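Local atomic coordinates of protocadherin gamma-B3 (PDB entry 5K8R), a protein that probably mediates calcium-dependent cell-cell adhesion and may help to establish and maintain specific neuronal connections in the brain. Residues Lys42-Thr46 against Val56-Ile60; Pro315-Ser321 against Val336-His342; Val211-Tyr217 against Leu232-Ile237; Glu223-Ala227 against Ile274-Glu280. One frame throughout, in Å; residues are numbered along the deposited sequence.

Contact 1: residues Lys42-Thr46 against Val56-Ile60; sequences KKFFT and VSDRI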
loop_
_atom_site.group_PDB
_atom_site.type_symbol
_atom_site.label_atom_id
_atom_site.label_comp_id
_atom_site.label_asym_id
_atom_site.label_seq_id
_atom_site.Cartn_x
_atom_site.Cartn_y
_atom_site.Cartn_z
ATOM N N LYS A 42 16.042 53.045 -27.214
ATOM C CA LYS A 42 17.109 52.168 -26.751
ATOM C C LYS A 42 18.439 52.671 -27.300
ATOM O O LYS A 42 18.616 52.773 -28.519
ATOM C CB LYS A 42 16.853 50.727 -27.186
ATOM C CG LYS A 42 15.781 50.010 -26.384
ATOM C CD LYS A 42 16.163 49.920 -24.915
ATOM C CE LYS A 42 15.299 48.910 -24.177
ATOM N NZ LYS A 42 13.848 49.220 -24.297
ATOM N N LYS A 43 19.371 52.987 -26.399
ATOM C CA LYS A 43 20.681 53.518 -26.775
ATOM C C LYS A 43 21.616 52.361 -27.131
ATOM O O LYS A 43 22.562 52.030 -26.415
ATOM C CB LYS A 43 21.254 54.367 -25.649
ATOM C CG LYS A 43 20.329 55.462 -25.142
ATOM C CD LYS A 43 20.394 56.702 -26.018
ATOM C CE LYS A 43 19.626 57.854 -25.391
ATOM N NZ LYS A 43 19.842 59.132 -26.123
ATOM N N PHE A 44 21.332 51.737 -28.273
ATOM C CA PHE A 44 22.101 50.588 -28.737
ATOM C C PHE A 44 23.160 50.948 -29.771
ATOM O O PHE A 44 24.240 50.350 -29.775
ATOM C CB PHE A 44 21.163 49.523 -29.316
ATOM C CG PHE A 44 20.443 48.717 -28.269
ATOM C CD1 PHE A 44 21.069 48.400 -27.075
ATOM C CD2 PHE A 44 19.146 48.281 -28.476
ATOM C CE1 PHE A 44 20.414 47.660 -26.107
ATOM C CE2 PHE A 44 18.486 47.541 -27.512
ATOM C CZ PHE A 44 19.121 47.231 -26.325
ATOM N N PHE A 45 22.880 51.911 -30.647
ATOM C CA PHE A 45 23.812 52.317 -31.687
ATOM C C PHE A 45 23.929 53.833 -31.713
ATOM O O PHE A 45 23.008 54.549 -31.308
ATOM C CB PHE A 45 23.372 51.818 -33.072
ATOM C CG PHE A 45 23.102 50.343 -33.131
ATOM C CD1 PHE A 45 21.809 49.858 -33.021
ATOM C CD2 PHE A 45 24.138 49.442 -33.299
ATOM C CE1 PHE A 45 21.557 48.499 -33.076
ATOM C CE2 PHE A 45 23.893 48.084 -33.356
ATOM C CZ PHE A 45 22.600 47.612 -33.244
ATOM N N THR A 46 25.072 54.317 -32.195
ATOM C CA THR A 46 25.283 55.740 -32.421
ATOM C C THR A 46 25.955 55.932 -33.771
ATOM O O THR A 46 26.792 55.123 -34.180
ATOM C CB THR A 46 26.143 56.384 -31.316
ATOM O OG1 THR A 46 27.323 55.600 -31.102
ATOM C CG2 THR A 46 25.362 56.493 -30.013
ATOM N N VAL A 56 28.421 50.470 -32.183
ATOM C CA VAL A 56 27.762 49.954 -30.988
ATOM C C VAL A 56 27.930 50.949 -29.848
ATOM O O VAL A 56 29.048 51.379 -29.535
ATOM C CB VAL A 56 28.329 48.578 -30.607
ATOM C CG1 VAL A 56 27.767 48.123 -29.273
ATOM C CG2 VAL A 56 28.024 47.553 -31.689
ATOM N N SER A 57 26.816 51.311 -29.212
ATOM C CA SER A 57 26.823 52.303 -28.144
ATOM C C SER A 57 26.715 51.701 -26.751
ATOM O O SER A 57 27.227 52.291 -25.795
ATOM C CB SER A 57 25.677 53.301 -28.343
ATOM O OG SER A 57 25.635 54.245 -27.287
ATOM N N ASP A 58 26.062 50.549 -26.610
ATOM C CA ASP A 58 25.876 49.922 -25.309
ATOM C C ASP A 58 25.853 48.410 -25.504
ATOM O O ASP A 58 25.975 47.907 -26.623
ATOM C CB ASP A 58 24.597 50.434 -24.636
ATOM C CG ASP A 58 24.581 50.189 -23.139
ATOM O OD1 ASP A 58 25.661 49.940 -22.563
ATOM O OD2 ASP A 58 23.488 50.252 -22.538
ATOM N N ARG A 59 25.697 47.685 -24.400
ATOM C CA ARG A 59 25.674 46.231 -24.459
ATOM C C ARG A 59 24.419 45.744 -25.174
ATOM O O ARG A 59 23.300 46.142 -24.832
ATOM C CB ARG A 59 25.743 45.638 -23.052
ATOM C CG ARG A 59 25.616 44.123 -23.019
ATOM C CD ARG A 59 25.927 43.569 -21.640
ATOM N NE ARG A 59 25.827 42.112 -21.605
ATOM C CZ ARG A 59 24.770 41.445 -21.152
ATOM N NH1 ARG A 59 23.717 42.103 -20.686
ATOM N NH2 ARG A 59 24.768 40.120 -21.160
ATOM N N ILE A 60 24.609 44.883 -26.170
ATOM C CA ILE A 60 23.500 44.300 -26.915
ATOM C C ILE A 60 23.389 42.824 -26.554
ATOM O O ILE A 60 24.055 41.973 -27.154
ATOM C CB ILE A 60 23.680 44.497 -28.431
ATOM C CG1 ILE A 60 23.815 45.985 -28.757
ATOM C CG2 ILE A 60 22.512 43.889 -29.195
ATOM C CD1 ILE A 60 23.980 46.274 -30.230
#
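Ile60 reaches across to two phenylalanines, Phe44 and Phe45, and its long branch is worth following outward from CB. CG1 lies anti to the carbonyl carbon (chi1 -57°), which sends this branch at the aromatic pair, while CG2 takes the other direction. CG1 sits 4.0 Å from CD1 of Phe44, where the two side chains pass at a slant. One bond further, the methyl CD1 comes within 3.6 Å of CZ of Phe45, with the side chains at about a right angle. The Phe44 ring also has CE1 3.5 Å from the carbonyl O of Arg59.

Next to this apolar patch the backbones are tied by Ser57 N, which donates to Phe44 O at 2.8 Å. The bond is nearly straight at hydrogen (170°), although the donor stands well above the carbonyl plane. Beside it Phe45 and Val56 form an antiparallel non-hydrogen-bonded pair whose side chains diverge. The solvent side is lighter: Thr46 CG2 touches Ser57 OG at 3.5 Å, and Asp58 CB lies against the carbonyl O of Lys43, the central residue of an inverse gamma turn. Arg59 heads away to a salt bridge with Glu10, a calcium ligand.

The contact closes one edge of the core of the first cadherin repeat. Phe44 and Ile60 rest on Ile65 of helix 62-65, and Phe45 runs inward to Val17 of strand 16-19, Leu74 and Phe76 of strand 73-80, and Val91 of strand 85-94.

Contact 2: residues Pro315-Ser321 against Val336-His342; sequences PEITLAS and VALIKTH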
loop_
_atom_site.group_PDB
_atom_site.type_symbol
_atom_site.label_atom_id
_atom_site.label_comp_id
_atom_site.label_asym_id
_atom_site.label_seq_id
_atom_site.Cartn_x
_atom_site.Cartn_y
_atom_site.Cartn_z
ATOM N N PRO A 315 -4.416 -41.993 45.620
ATOM C CA PRO A 315 -4.983 -43.324 45.371
ATOM C C PRO A 315 -6.368 -43.457 45.983
ATOM O O PRO A 315 -6.689 -42.833 46.998
ATOM C CB PRO A 315 -3.981 -44.270 46.044
ATOM C CG PRO A 315 -2.714 -43.485 46.133
ATOM C CD PRO A 315 -3.136 -42.064 46.343
ATOM N N GLU A 316 -7.192 -44.271 45.332
ATOM C CA GLU A 316 -8.558 -44.505 45.769
ATOM C C GLU A 316 -8.766 -45.964 46.148
ATOM O O GLU A 316 -8.256 -46.873 45.493
ATOM C CB GLU A 316 -9.548 -44.102 44.675
ATOM C CG GLU A 316 -11.008 -44.246 45.073
ATOM C CD GLU A 316 -11.958 -43.791 43.982
ATOM O OE1 GLU A 316 -11.655 -42.782 43.312
ATOM O OE2 GLU A 316 -13.005 -44.444 43.795
ATOM N N ILE A 317 -9.523 -46.172 47.217
ATOM C CA ILE A 317 -9.825 -47.506 47.723
ATOM C C ILE A 317 -11.325 -47.734 47.615
ATOM O O ILE A 317 -12.122 -46.870 48.003
ATOM C CB ILE A 317 -9.354 -47.676 49.178
ATOM C CG1 ILE A 317 -7.882 -47.291 49.316
ATOM C CG2 ILE A 317 -9.579 -49.106 49.647
ATOM C CD1 ILE A 317 -7.387 -47.300 50.746
ATOM N N THR A 318 -11.709 -48.893 47.092
ATOM C CA THR A 318 -13.098 -49.320 47.035
ATOM C C THR A 318 -13.227 -50.652 47.760
ATOM O O THR A 318 -12.395 -51.546 47.580
ATOM C CB THR A 318 -13.585 -49.453 45.589
ATOM O OG1 THR A 318 -13.304 -48.242 44.877
ATOM C CG2 THR A 318 -15.081 -49.714 45.555
ATOM N N LEU A 319 -14.263 -50.783 48.582
ATOM C CA LEU A 319 -14.410 -51.935 49.457
ATOM C C LEU A 319 -15.726 -52.653 49.197
ATOM O O LEU A 319 -16.724 -52.040 48.804
ATOM C CB LEU A 319 -14.328 -51.519 50.931
ATOM C CG LEU A 319 -13.020 -50.850 51.353
ATOM C CD1 LEU A 319 -13.057 -50.471 52.826
ATOM C CD2 LEU A 319 -11.836 -51.759 51.059
ATOM N N ALA A 320 -15.714 -53.965 49.419
ATOM C CA ALA A 320 -16.915 -54.783 49.356
ATOM C C ALA A 320 -16.864 -55.814 50.475
ATOM O O ALA A 320 -15.797 -56.117 51.013
ATOM C CB ALA A 320 -17.065 -55.473 47.993
ATOM N N SER A 321 -18.030 -56.347 50.827
ATOM C CA SER A 321 -18.127 -57.339 51.893
ATOM C C SER A 321 -19.517 -57.957 51.858
ATOM O O SER A 321 -20.406 -57.498 51.137
ATOM C CB SER A 321 -17.842 -56.723 53.267
ATOM O OG SER A 321 -18.723 -55.649 53.539
ATOM N N VAL A 336 -13.286 -61.982 53.422
ATOM C CA VAL A 336 -14.086 -61.183 54.341
ATOM C C VAL A 336 -14.397 -59.831 53.711
ATOM O O VAL A 336 -15.487 -59.277 53.905
ATOM C CB VAL A 336 -13.362 -61.031 55.693
ATOM C CG1 VAL A 336 -14.119 -60.102 56.622
ATOM C CG2 VAL A 336 -13.173 -62.394 56.336
ATOM N N ALA A 337 -13.453 -59.297 52.941
ATOM C CA ALA A 337 -13.656 -58.028 52.261
ATOM C C ALA A 337 -12.866 -58.022 50.961
ATOM O O ALA A 337 -11.852 -58.713 50.828
ATOM C CB ALA A 337 -13.244 -56.842 53.141
ATOM N N LEU A 338 -13.347 -57.235 50.003
ATOM C CA LEU A 338 -12.701 -57.061 48.711
ATOM C C LEU A 338 -12.191 -55.632 48.599
ATOM O O LEU A 338 -12.919 -54.682 48.914
ATOM C CB LEU A 338 -13.668 -57.375 47.567
ATOM C CG LEU A 338 -14.262 -58.784 47.535
ATOM C CD1 LEU A 338 -15.176 -58.957 46.331
ATOM C CD2 LEU A 338 -13.161 -59.832 47.530
ATOM N N ILE A 339 -10.946 -55.486 48.152
ATOM C CA ILE A 339 -10.274 -54.196 48.050
ATOM C C ILE A 339 -9.932 -53.947 46.588
ATOM O O ILE A 339 -9.410 -54.838 45.906
ATOM C CB ILE A 339 -9.008 -54.148 48.926
ATOM C CG1 ILE A 339 -9.337 -54.577 50.358
ATOM C CG2 ILE A 339 -8.397 -52.755 48.908
ATOM C CD1 ILE A 339 -8.128 -54.672 51.260
ATOM N N LYS A 340 -10.220 -52.735 46.111
ATOM C CA LYS A 340 -9.997 -52.354 44.714
ATOM C C LYS A 340 -9.417 -50.943 44.705
ATOM O O LYS A 340 -10.145 -49.965 44.900
ATOM C CB LYS A 340 -11.290 -52.433 43.912
ATOM C CG LYS A 340 -11.215 -51.842 42.508
ATOM C CD LYS A 340 -10.193 -52.559 41.642
ATOM C CE LYS A 340 -10.416 -52.259 40.165
ATOM N NZ LYS A 340 -10.497 -50.799 39.891
ATOM N N THR A 341 -8.111 -50.842 44.481
ATOM C CA THR A 341 -7.419 -49.564 44.434
ATOM C C THR A 341 -7.301 -49.083 42.993
ATOM O O THR A 341 -7.236 -49.884 42.058
ATOM C CB THR A 341 -6.021 -49.671 45.052
ATOM O OG1 THR A 341 -5.180 -50.461 44.202
ATOM C CG2 THR A 341 -6.093 -50.320 46.426
ATOM N N HIS A 342 -7.252 -47.773 42.822
ATOM C CA HIS A 342 -7.060 -47.162 41.524
ATOM C C HIS A 342 -6.494 -45.772 41.645
ATOM O O HIS A 342 -6.840 -45.049 42.543
ATOM C CB HIS A 342 -8.309 -47.212 40.663
ATOM C CG HIS A 342 -9.203 -46.035 40.804
ATOM N ND1 HIS A 342 -8.918 -44.819 40.236
ATOM C CD2 HIS A 342 -10.391 -45.891 41.427
ATOM C CE1 HIS A 342 -9.885 -43.969 40.516
ATOM N NE2 HIS A 342 -10.792 -44.596 41.241
#
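Glu316 and His342 lie side by side at one end of this strand pair, pointing the same way. CB of the glutamate lies over one face of the imidazole, 3.6 Å above its plane and toward the rim, a CH-pi contact. Beyond CB the chain is extended (chi1 -177°, chi2 178°) and carries the carboxylate alongside the ring, bringing OE1 to 2.9 Å from NE2 of His342 with the carboxylate and ring planes 61° apart. An alanine here would keep the CB over the ring but would probably leave His342 NE2 without its carboxylate neighbour and the imidazole freer to turn.

Thr318, Lys340, Ala320 and Leu338 share that face of the sheet; Ala320 CB meets Leu338 CB at 3.9 Å. On the other face Ile317 and Leu319 each lie alongside Ile339, whose CG2 is 3.9 Å from Ile317 CG2 and whose CG1 is 3.8 Å from Leu319 CD2. Three antiparallel hydrogen-bonded pairs, Glu316 with His342, Thr318 with Lys340 and Ala320 with Leu338, zip the backbones together.

The Glu316 face meets the first repeat of the second subunit: Thr318 packs on Ile39 and Leu338 on Val79 of that subunit, as expected of an antiparallel protocadherin dimer. The Ile339 face turns into the sandwich, toward strands 387-396, 403-413 and 352-357. Strand 371-376 continues the sheet beyond 336-342, where a classic bulge sets Val336 and Ala337 together opposite Leu374.

Contact 3: residues Val211-Tyr217 against Leu232-Ile237; sequences VFTQDMY and LKVMAI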
loop_
_atom_site.group_PDB
_atom_site.type_symbol
_atom_site.label_atom_id
_atom_site.label_comp_id
_atom_site.label_asym_id
_atom_site.label_seq_id
_atom_site.Cartn_x
_atom_site.Cartn_y
_atom_site.Cartn_z
ATOM N N VAL A 211 8.215 -15.213 7.221
ATOM C CA VAL A 211 8.975 -16.454 7.316
ATOM C C VAL A 211 9.150 -16.796 8.789
ATOM O O VAL A 211 9.801 -16.049 9.529
ATOM C CB VAL A 211 10.343 -16.351 6.623
ATOM C CG1 VAL A 211 11.190 -17.573 6.941
ATOM C CG2 VAL A 211 10.168 -16.197 5.119
ATOM N N PHE A 212 8.573 -17.918 9.210
ATOM C CA PHE A 212 8.746 -18.377 10.581
ATOM C C PHE A 212 10.164 -18.888 10.794
ATOM O O PHE A 212 10.758 -19.512 9.910
ATOM C CB PHE A 212 7.742 -19.480 10.911
ATOM C CG PHE A 212 6.393 -18.971 11.324
ATOM C CD1 PHE A 212 6.205 -18.415 12.580
ATOM C CD2 PHE A 212 5.310 -19.059 10.466
ATOM C CE1 PHE A 212 4.964 -17.947 12.967
ATOM C CE2 PHE A 212 4.066 -18.595 10.848
ATOM C CZ PHE A 212 3.893 -18.040 12.102
ATOM N N THR A 213 10.706 -18.621 11.985
ATOM C CA THR A 213 12.044 -19.101 12.310
ATOM C C THR A 213 12.081 -20.618 12.439
ATOM O O THR A 213 13.137 -21.230 12.243
ATOM C CB THR A 213 12.538 -18.449 13.602
ATOM O OG1 THR A 213 11.715 -18.870 14.697
ATOM C CG2 THR A 213 12.478 -16.936 13.487
ATOM N N GLN A 214 10.949 -21.238 12.771
ATOM C CA GLN A 214 10.846 -22.685 12.873
ATOM C C GLN A 214 9.509 -23.131 12.304
ATOM O O GLN A 214 8.493 -22.454 12.489
ATOM C CB GLN A 214 10.968 -23.165 14.327
ATOM C CG GLN A 214 12.261 -22.780 15.024
ATOM C CD GLN A 214 12.298 -23.240 16.468
ATOM O OE1 GLN A 214 11.465 -24.039 16.897
ATOM N NE2 GLN A 214 13.262 -22.733 17.227
ATOM N N ASP A 215 9.515 -24.267 11.610
ATOM C CA ASP A 215 8.277 -24.881 11.150
ATOM C C ASP A 215 7.574 -25.671 12.244
ATOM O O ASP A 215 6.484 -26.200 12.005
ATOM C CB ASP A 215 8.550 -25.790 9.948
ATOM C CG ASP A 215 8.966 -25.016 8.715
ATOM O OD1 ASP A 215 8.489 -23.875 8.539
ATOM O OD2 ASP A 215 9.770 -25.548 7.920
ATOM N N MET A 216 8.170 -25.759 13.432
ATOM C CA MET A 216 7.584 -26.491 14.548
ATOM C C MET A 216 8.201 -25.976 15.839
ATOM O O MET A 216 9.427 -25.969 15.980
ATOM C CB MET A 216 7.819 -27.999 14.405
ATOM C CG MET A 216 7.588 -28.791 15.683
ATOM S SD MET A 216 5.871 -28.783 16.231
ATOM C CE MET A 216 5.096 -29.741 14.930
ATOM N N TYR A 217 7.353 -25.543 16.768
ATOM C CA TYR A 217 7.783 -25.075 18.085
ATOM C C TYR A 217 7.292 -26.084 19.116
ATOM O O TYR A 217 6.122 -26.065 19.509
ATOM C CB TYR A 217 7.246 -23.677 18.374
ATOM C CG TYR A 217 7.708 -22.617 17.400
ATOM C CD1 TYR A 217 8.911 -21.949 17.587
ATOM C CD2 TYR A 217 6.935 -22.277 16.297
ATOM C CE1 TYR A 217 9.336 -20.976 16.701
ATOM C CE2 TYR A 217 7.351 -21.306 15.404
ATOM C CZ TYR A 217 8.551 -20.658 15.612
ATOM O OH TYR A 217 8.968 -19.691 14.726
ATOM N N LEU A 232 5.763 -20.558 25.186
ATOM C CA LEU A 232 6.720 -20.386 24.099
ATOM C C LEU A 232 6.421 -19.061 23.405
ATOM O O LEU A 232 5.524 -18.315 23.808
ATOM C CB LEU A 232 6.673 -21.565 23.118
ATOM C CG LEU A 232 5.373 -21.871 22.372
ATOM C CD1 LEU A 232 5.296 -21.139 21.036
ATOM C CD2 LEU A 232 5.238 -23.368 22.166
ATOM N N LYS A 233 7.181 -18.773 22.348
ATOM C CA LYS A 233 6.997 -17.543 21.583
ATOM C C LYS A 233 7.389 -17.802 20.138
ATOM O O LYS A 233 8.564 -18.052 19.855
ATOM C CB LYS A 233 7.827 -16.396 22.163
ATOM C CG LYS A 233 7.693 -15.098 21.383
ATOM C CD LYS A 233 8.583 -14.010 21.959
ATOM C CE LYS A 233 8.518 -12.732 21.133
ATOM N NZ LYS A 233 9.421 -11.680 21.681
ATOM N N VAL A 234 6.416 -17.740 19.232
ATOM C CA VAL A 234 6.719 -17.887 17.816
ATOM C C VAL A 234 7.302 -16.584 17.278
ATOM O O VAL A 234 7.229 -15.523 17.905
ATOM C CB VAL A 234 5.473 -18.312 17.023
ATOM C CG1 VAL A 234 4.850 -19.557 17.643
ATOM C CG2 VAL A 234 4.466 -17.178 16.955
ATOM N N MET A 235 7.899 -16.672 16.093
ATOM C CA MET A 235 8.575 -15.528 15.497
ATOM C C MET A 235 8.534 -15.653 13.983
ATOM O O MET A 235 8.873 -16.705 13.434
ATOM C CB MET A 235 10.027 -15.433 15.981
ATOM C CG MET A 235 10.809 -14.263 15.388
ATOM S SD MET A 235 10.246 -12.662 15.997
ATOM C CE MET A 235 11.420 -11.579 15.191
ATOM N N ALA A 236 8.123 -14.573 13.321
ATOM C CA ALA A 236 8.105 -14.485 11.868
ATOM C C ALA A 236 8.851 -13.229 11.445
ATOM O O ALA A 236 8.728 -12.180 12.084
ATOM C CB ALA A 236 6.673 -14.458 11.317
ATOM N N ILE A 237 9.624 -13.340 10.367
ATOM C CA ILE A 237 10.460 -12.253 9.871
ATOM C C ILE A 237 9.949 -11.836 8.500
ATOM O O ILE A 237 9.677 -12.689 7.647
ATOM C CB ILE A 237 11.943 -12.666 9.802
ATOM C CG1 ILE A 237 12.431 -13.127 11.176
ATOM C CG2 ILE A 237 12.797 -11.518 9.283
ATOM C CD1 ILE A 237 13.873 -13.582 11.191
#
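Met235 O is approached by several groups from across the contact. Thr213 N donates to it at 3.0 Å (160° at hydrogen), and the CA-H of Phe212 points at it as well. The hydroxyl of Tyr217 lies 3.3 Å from the same oxygen, at most a weak bond and not a settled one. That hydroxyl is also hydrogen-bonded to OG1 of Thr213 at 2.9 Å, where either could be the donor.

The Tyr217 ring is held between two layers: Gln214 CB lies over one face, and Val234 over the opposite one, its CG1 3.7 Å from Tyr217 CD2. CG of the tyrosine is anti to the carbonyl carbon (chi1 -61°), which brings the ring across Val234 at about a right angle. A phenylalanine in its place would keep this packing, but Thr213 OG1 would probably be left without its hydroxyl mate. Phe212 also reaches Val234, its ring edge bringing CE1 4.1 Å from CG2 of Val234, while Ala236 CB lies over one face of the Phe212 ring, toward its rim. Val211 and Ile237 exchange two backbone hydrogen bonds, Ile237 N reaching Val211 O at 2.8 Å.

The chain thus pairs with 230-237 through residues 211-212, then joins strand 298-308 of the other sheet through 216-222. Tyr217 and Phe212 pack on Val234 at this passage. The sound bond to Met235 O comes from Thr213 N, and the Thr213-Tyr217 hydroxyl bond ties the two ends of the crossing together.

Contact 4: residues Glu223-Ala227 against Ile274-Glu280; sequences ENLPA and IGELDFE. With CA (calcium ion), chain G; CA (calcium ion), chain F.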
loop_
_atom_site.group_PDB
_atom_site.type_symbol
_atom_site.label_atom_id
_atom_site.label_comp_id
_atom_site.label_asym_id
_atom_site.label_seq_id
_atom_site.Cartn_x
_atom_site.Cartn_y
_atom_site.Cartn_z
ATOM N N GLU A 223 1.718 -30.289 34.030
ATOM C CA GLU A 223 0.279 -30.050 34.069
ATOM C C GLU A 223 -0.105 -29.053 35.156
ATOM O O GLU A 223 -1.136 -28.381 35.038
ATOM C CB GLU A 223 -0.470 -31.366 34.269
ATOM C CG GLU A 223 -0.020 -32.167 35.476
ATOM C CD GLU A 223 -0.909 -33.366 35.735
ATOM O OE1 GLU A 223 -2.087 -33.334 35.321
ATOM O OE2 GLU A 223 -0.431 -34.343 36.347
ATOM N N ASN A 224 0.702 -28.933 36.209
ATOM C CA ASN A 224 0.393 -27.995 37.281
ATOM C C ASN A 224 0.903 -26.597 36.947
ATOM O O ASN A 224 1.217 -25.812 37.846
ATOM C CB ASN A 224 0.986 -28.478 38.609
ATOM C CG ASN A 224 2.500 -28.528 38.590
ATOM O OD1 ASN A 224 3.111 -28.756 37.548
ATOM N ND2 ASN A 224 3.114 -28.316 39.748
ATOM N N LEU A 225 0.987 -26.282 35.661
ATOM C CA LEU A 225 1.439 -24.965 35.229
ATOM C C LEU A 225 0.367 -23.928 35.529
ATOM O O LEU A 225 -0.779 -24.090 35.088
ATOM C CB LEU A 225 1.764 -24.980 33.738
ATOM C CG LEU A 225 2.353 -23.696 33.148
ATOM C CD1 LEU A 225 3.699 -23.380 33.781
ATOM C CD2 LEU A 225 2.481 -23.806 31.636
ATOM N N PRO A 226 0.676 -22.867 36.271
ATOM C CA PRO A 226 -0.343 -21.858 36.576
ATOM C C PRO A 226 -0.812 -21.138 35.323
ATOM O O PRO A 226 -0.079 -21.002 34.340
ATOM C CB PRO A 226 0.380 -20.897 37.530
ATOM C CG PRO A 226 1.539 -21.677 38.064
ATOM C CD PRO A 226 1.951 -22.591 36.954
ATOM N N ALA A 227 -2.057 -20.670 35.371
ATOM C CA ALA A 227 -2.622 -19.924 34.258
ATOM C C ALA A 227 -1.897 -18.595 34.081
ATOM O O ALA A 227 -1.408 -17.993 35.041
ATOM C CB ALA A 227 -4.116 -19.682 34.478
ATOM N N ILE A 274 -4.332 -19.719 29.417
ATOM C CA ILE A 274 -5.423 -19.028 30.093
ATOM C C ILE A 274 -6.267 -19.960 30.947
ATOM O O ILE A 274 -7.099 -19.473 31.728
ATOM C CB ILE A 274 -6.322 -18.270 29.092
ATOM C CG1 ILE A 274 -6.955 -19.242 28.095
ATOM C CG2 ILE A 274 -5.526 -17.197 28.367
ATOM C CD1 ILE A 274 -7.804 -18.566 27.040
ATOM N N GLY A 275 -6.086 -21.273 30.829
ATOM C CA GLY A 275 -6.804 -22.227 31.647
ATOM C C GLY A 275 -5.871 -23.157 32.395
ATOM O O GLY A 275 -4.692 -22.842 32.584
ATOM N N GLU A 276 -6.382 -24.309 32.820
ATOM C CA GLU A 276 -5.615 -25.273 33.596
ATOM C C GLU A 276 -5.293 -26.485 32.733
ATOM O O GLU A 276 -6.190 -27.068 32.116
ATOM C CB GLU A 276 -6.385 -25.703 34.846
ATOM C CG GLU A 276 -6.901 -24.547 35.688
ATOM C CD GLU A 276 -5.786 -23.676 36.236
ATOM O OE1 GLU A 276 -4.692 -24.211 36.518
ATOM O OE2 GLU A 276 -6.003 -22.455 36.385
ATOM N N LEU A 277 -4.016 -26.855 32.691
ATOM C CA LEU A 277 -3.603 -28.065 31.997
ATOM C C LEU A 277 -3.854 -29.280 32.879
ATOM O O LEU A 277 -3.630 -29.243 34.092
ATOM C CB LEU A 277 -2.123 -27.997 31.613
ATOM C CG LEU A 277 -1.671 -26.973 30.566
ATOM C CD1 LEU A 277 -2.698 -26.856 29.449
ATOM C CD2 LEU A 277 -1.405 -25.615 31.196
ATOM N N ASP A 278 -4.329 -30.361 32.264
ATOM C CA ASP A 278 -4.610 -31.601 32.982
ATOM C C ASP A 278 -4.064 -32.760 32.161
ATOM O O ASP A 278 -4.610 -33.083 31.102
ATOM C CB ASP A 278 -6.106 -31.766 33.243
ATOM C CG ASP A 278 -6.411 -32.917 34.183
ATOM O OD1 ASP A 278 -5.500 -33.341 34.925
ATOM O OD2 ASP A 278 -7.565 -33.395 34.184
ATOM N N PHE A 279 -2.984 -33.377 32.650
ATOM C CA PHE A 279 -2.398 -34.517 31.953
ATOM C C PHE A 279 -3.387 -35.667 31.830
ATOM O O PHE A 279 -3.361 -36.406 30.838
ATOM C CB PHE A 279 -1.132 -34.979 32.679
ATOM C CG PHE A 279 -0.464 -36.170 32.048
ATOM C CD1 PHE A 279 0.443 -36.005 31.015
ATOM C CD2 PHE A 279 -0.737 -37.453 32.496
ATOM C CE1 PHE A 279 1.061 -37.098 30.436
ATOM C CE2 PHE A 279 -0.122 -38.549 31.920
ATOM C CZ PHE A 279 0.778 -38.371 30.889
ATOM N N GLU A 280 -4.270 -35.832 32.818
ATOM C CA GLU A 280 -5.251 -36.909 32.773
ATOM C C GLU A 280 -6.278 -36.714 31.667
ATOM O O GLU A 280 -6.904 -37.692 31.243
ATOM C CB GLU A 280 -5.961 -37.036 34.123
ATOM C CG GLU A 280 -5.207 -37.867 35.152
ATOM C CD GLU A 280 -3.879 -37.253 35.545
ATOM O OE1 GLU A 280 -3.830 -36.024 35.758
ATOM O OE2 GLU A 280 -2.883 -38.001 35.636
HETATM CA CA CA G . -3.959 -33.854 36.836
HETATM CA CA CA F . -1.435 -36.490 36.994
HETATM O O HOH W 1 -2.131 -22.910 32.839
HETATM O O HOH W 2 -4.979 -31.560 36.580
#
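Glu223 and residues Asp278-Glu280 make the tight end of this contact, round two calcium ions. The glutamate is extended beyond CG (chi2 172°), which carries its carboxylate to the ions, OE1 on that of chain G and OE2 on that of chain F, each at 2.5 Å. OE1 has a second grip from Phe279 N, 2.8 Å away and approaching from above the carboxylate plane. Glu280 bridges too: its OE1 binds the chain G ion at 2.4 Å and the chain F ion at 2.7 Å, with OE2 also on the latter. Asp278 OD1 and water 2 bind the chain G ion. The positive ions probably offset the mutual repulsion of these carboxylates.

Toward the other end the packing slackens. Leu225 CB is 4.1 Å from CD2 of Leu277, and Ala227 CB only brushes Gly275 O at 3.7 Å. Between the segments water 1 donates to Leu225 O and Gly275 O, linking the two backbones through water.

Asp312 completes the first site; Asp309, Glu310 O, Asp312 and Asp345 complete the second, linking the third repeat to the fourth. Within the repeat, Glu223, Leu277 and Phe279 rest on Ile307 of strand 298-308, and Leu277 also on Phe262 of strand 262-264.

The four contacts are strung along a rod of cadherin repeats: contact 1 in the first, contacts 3 and 4 both in the third, contact 2 in the fourth, with the centres of contacts 1 and 2 about 133 Å apart. Contact 2 is the buried one, a regular strand pair with a hydrophobic inner face and an outer face given to the partner subunit. Contacts 1 and 3 are partly buried, and in both, aromatic rings pack where backbone pairing gives out. Contact 4 is at the surface and works through metal coordination; its nearest atoms lie about 9 Å from contact 2, across the calcium-bound joint between repeats.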